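PDB 6FJQ: fiber from Human adenovirus 48, which probably attaches the virus to its primary host-cell receptor through the trimeric knob at the tip of the fiber. Local coordinates for residues Lys116-Pro120 and Glu129-Ala133. Residues are numbered along the deposited sequence; the frame is centred on the assembly and turned at random.
Sequences KPPTP and EKSQA
Gln132 reaches across to the proline-rich run Pro117-Pro120 and sets its amide against Pro117, Pro118 and Pro120 and the Pro118 carbonyl. From CB outward, CG lies beside the backbone N, anti to the carbonyl carbon, and the chain then bends at chi2 (-77°), turning the amide toward the prolines. CB and CG serve as the arm; contact begins at CD, 4.1 Å from CD of Pro120, whose ring crosses the glutamine at about a right angle. OE1 sits 4.1 Å from CB of Pro117. NE2 does the binding: it donates to O of Pro118 at 2.8 Å, with an N-H...O angle of 156°. That oxygen lies in the plane of the amide, yet NE2 stands well above the carbonyl plane of Pro118. The Pro118 ring and the glutamine chain slide past each other in opposite directions, CD and CG of Pro118 both lying 3.4 Å from NE2 of Gln132, while Pro118 CG comes within 4.0 Å of Lys130 O. The backbone N of Gln132 and OG of Ser131 are both hydrogen-bonded to the carboxylate of Asp183 of the second subunit. The glutamine bond thus ties two segments in the later part of the long DG loop of the adenovirus knob's antiparallel beta-sandwich, bracketing residues 121-128, beside the trimer interface.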
ATOM      1  N   LYS A 116      20.087  -7.157  11.356  1.00 93.19           N
ATOM      2  CA  LYS A 116      21.344  -6.637  10.824  1.00100.34           C
ATOM      3  C   LYS A 116      21.662  -7.526   9.622  1.00 99.99           C
ATOM      4  O   LYS A 116      21.612  -8.775   9.733  1.00 87.89           O
ATOM      5  CB  LYS A 116      22.486  -6.652  11.879  1.00114.71           C
ATOM      6  CG  LYS A 116      22.826  -5.299  12.563  1.00128.23           C
ATOM      7  CD  LYS A 116      23.172  -4.150  11.571  1.00134.00           C
ATOM      8  CE  LYS A 116      24.236  -3.138  12.067  1.00128.43           C
ATOM      9  NZ  LYS A 116      24.325  -2.034  11.075  1.00118.02           N
ATOM     10  N   PRO A 117      21.946  -6.912   8.445  1.00107.83           N
ATOM     11  CA  PRO A 117      21.936  -7.781   7.255  1.00110.19           C
ATOM     12  C   PRO A 117      23.287  -8.532   7.178  1.00113.95           C
ATOM     13  O   PRO A 117      24.300  -7.995   7.595  1.00118.23           O
ATOM     14  CB  PRO A 117      21.714  -6.777   6.106  1.00107.44           C
ATOM     15  CG  PRO A 117      21.988  -5.381   6.697  1.00101.95           C
ATOM     16  CD  PRO A 117      22.424  -5.550   8.128  1.00101.46           C
ATOM     17  N   PRO A 118      23.333  -9.764   6.644  1.00117.00           N
ATOM     18  CA  PRO A 118      24.654 -10.469   6.589  1.00120.53           C
ATOM     19  C   PRO A 118      25.639  -9.799   5.617  1.00121.09           C
ATOM     20  O   PRO A 118      25.329  -8.745   5.044  1.00123.37           O
ATOM     21  CB  PRO A 118      24.276 -11.864   6.105  1.00123.48           C
ATOM     22  CG  PRO A 118      23.089 -11.590   5.222  1.00129.23           C
ATOM     23  CD  PRO A 118      22.328 -10.385   5.775  1.00119.66           C
ATOM     24  N   THR A 119      26.807 -10.381   5.398  1.00121.96           N
ATOM     25  CA  THR A 119      27.781  -9.729   4.472  1.00117.60           C
ATOM     26  C   THR A 119      27.687 -10.426   3.107  1.00112.55           C
ATOM     27  O   THR A 119      27.925 -11.629   3.043  1.00113.64           O
ATOM     28  CB  THR A 119      29.247  -9.612   5.028  1.00113.52           C
ATOM     29  OG1 THR A 119      29.420 -10.398   6.236  1.00107.79           O
ATOM     30  CG2 THR A 119      29.629  -8.043   5.265  1.00106.89           C
ATOM     31  N   PRO A 120      27.316  -9.680   2.030  1.00109.55           N
ATOM     32  CA  PRO A 120      27.045 -10.416   0.776  1.00108.56           C
ATOM     33  C   PRO A 120      28.302 -11.144   0.269  1.00107.03           C
ATOM     34  O   PRO A 120      29.341 -10.513   0.149  1.00111.23           O
ATOM     35  CB  PRO A 120      26.534  -9.312  -0.204  1.00110.41           C
ATOM     36  CG  PRO A 120      26.834  -7.996   0.442  1.00109.33           C
ATOM     37  CD  PRO A 120      27.026  -8.222   1.922  1.00108.83           C
ATOM     38  N   GLU A 129      21.882 -17.411   1.347  1.00 83.06           N
ATOM     39  CA  GLU A 129      21.073 -18.245   2.212  1.00 81.23           C
ATOM     40  C   GLU A 129      20.114 -17.422   2.984  1.00 74.85           C
ATOM     41  O   GLU A 129      19.165 -17.960   3.415  1.00 68.30           O
ATOM     42  CB  GLU A 129      21.918 -19.083   3.139  1.00 86.29           C
ATOM     43  CG  GLU A 129      22.728 -20.098   2.372  1.00 90.38           C
ATOM     44  CD  GLU A 129      23.170 -21.236   3.217  1.00 97.52           C
ATOM     45  OE1 GLU A 129      23.614 -21.029   4.391  1.00 96.42           O
ATOM     46  OE2 GLU A 129      23.092 -22.355   2.650  1.00110.27           O
ATOM     47  N   LYS A 130      20.368 -16.129   3.169  1.00 79.09           N
ATOM     48  CA  LYS A 130      19.393 -15.223   3.812  1.00 79.76           C
ATOM     49  C   LYS A 130      19.345 -13.790   3.222  1.00 76.56           C
ATOM     50  O   LYS A 130      20.355 -13.242   2.770  1.00 74.78           O
ATOM     51  CB  LYS A 130      19.609 -15.215   5.339  1.00 83.45           C
ATOM     52  CG  LYS A 130      21.020 -15.628   5.774  1.00 85.24           C
ATOM     53  CD  LYS A 130      21.298 -15.404   7.247  1.00 90.77           C
ATOM     54  CE  LYS A 130      20.951 -16.664   8.055  1.00 97.16           C
ATOM     55  NZ  LYS A 130      21.359 -16.489   9.476  1.00102.45           N
ATOM     56  N   SER A 131      18.168 -13.178   3.270  1.00 76.78           N
ATOM     57  CA  SER A 131      17.861 -12.050   2.370  1.00 75.21           C
ATOM     58  C   SER A 131      18.583 -10.743   2.622  1.00 74.61           C
ATOM     59  O   SER A 131      18.652 -10.347   3.714  1.00 76.75           O
ATOM     60  CB  SER A 131      16.399 -11.767   2.443  1.00 77.27           C
ATOM     61  OG  SER A 131      16.015 -10.716   1.562  1.00 88.63           O
ATOM     62  N   GLN A 132      19.095 -10.066   1.594  1.00 77.73           N
ATOM     63  CA  GLN A 132      19.600  -8.690   1.707  1.00 78.04           C
ATOM     64  C   GLN A 132      18.415  -7.687   1.488  1.00 77.96           C
ATOM     65  O   GLN A 132      18.322  -6.638   2.150  1.00 82.80           O
ATOM     66  CB  GLN A 132      20.744  -8.451   0.697  1.00 83.74           C
ATOM     67  CG  GLN A 132      22.106  -9.118   0.980  1.00 93.42           C
ATOM     68  CD  GLN A 132      22.930  -8.398   2.083  1.00103.19           C
ATOM     69  OE1 GLN A 132      22.923  -7.163   2.189  1.00103.22           O
ATOM     70  NE2 GLN A 132      23.638  -9.175   2.909  1.00 99.18           N
ATOM     71  N   ALA A 133      17.468  -8.042   0.622  1.00 75.18           N
ATOM     72  CA  ALA A 133      16.339  -7.167   0.257  1.00 74.19           C
ATOM     73  C   ALA A 133      15.154  -7.050   1.231  1.00 68.64           C
ATOM     74  O   ALA A 133      14.362  -6.119   1.137  1.00 61.22           O
ATOM     75  CB  ALA A 133      15.799  -7.629  -1.085  1.00 78.03           C
TER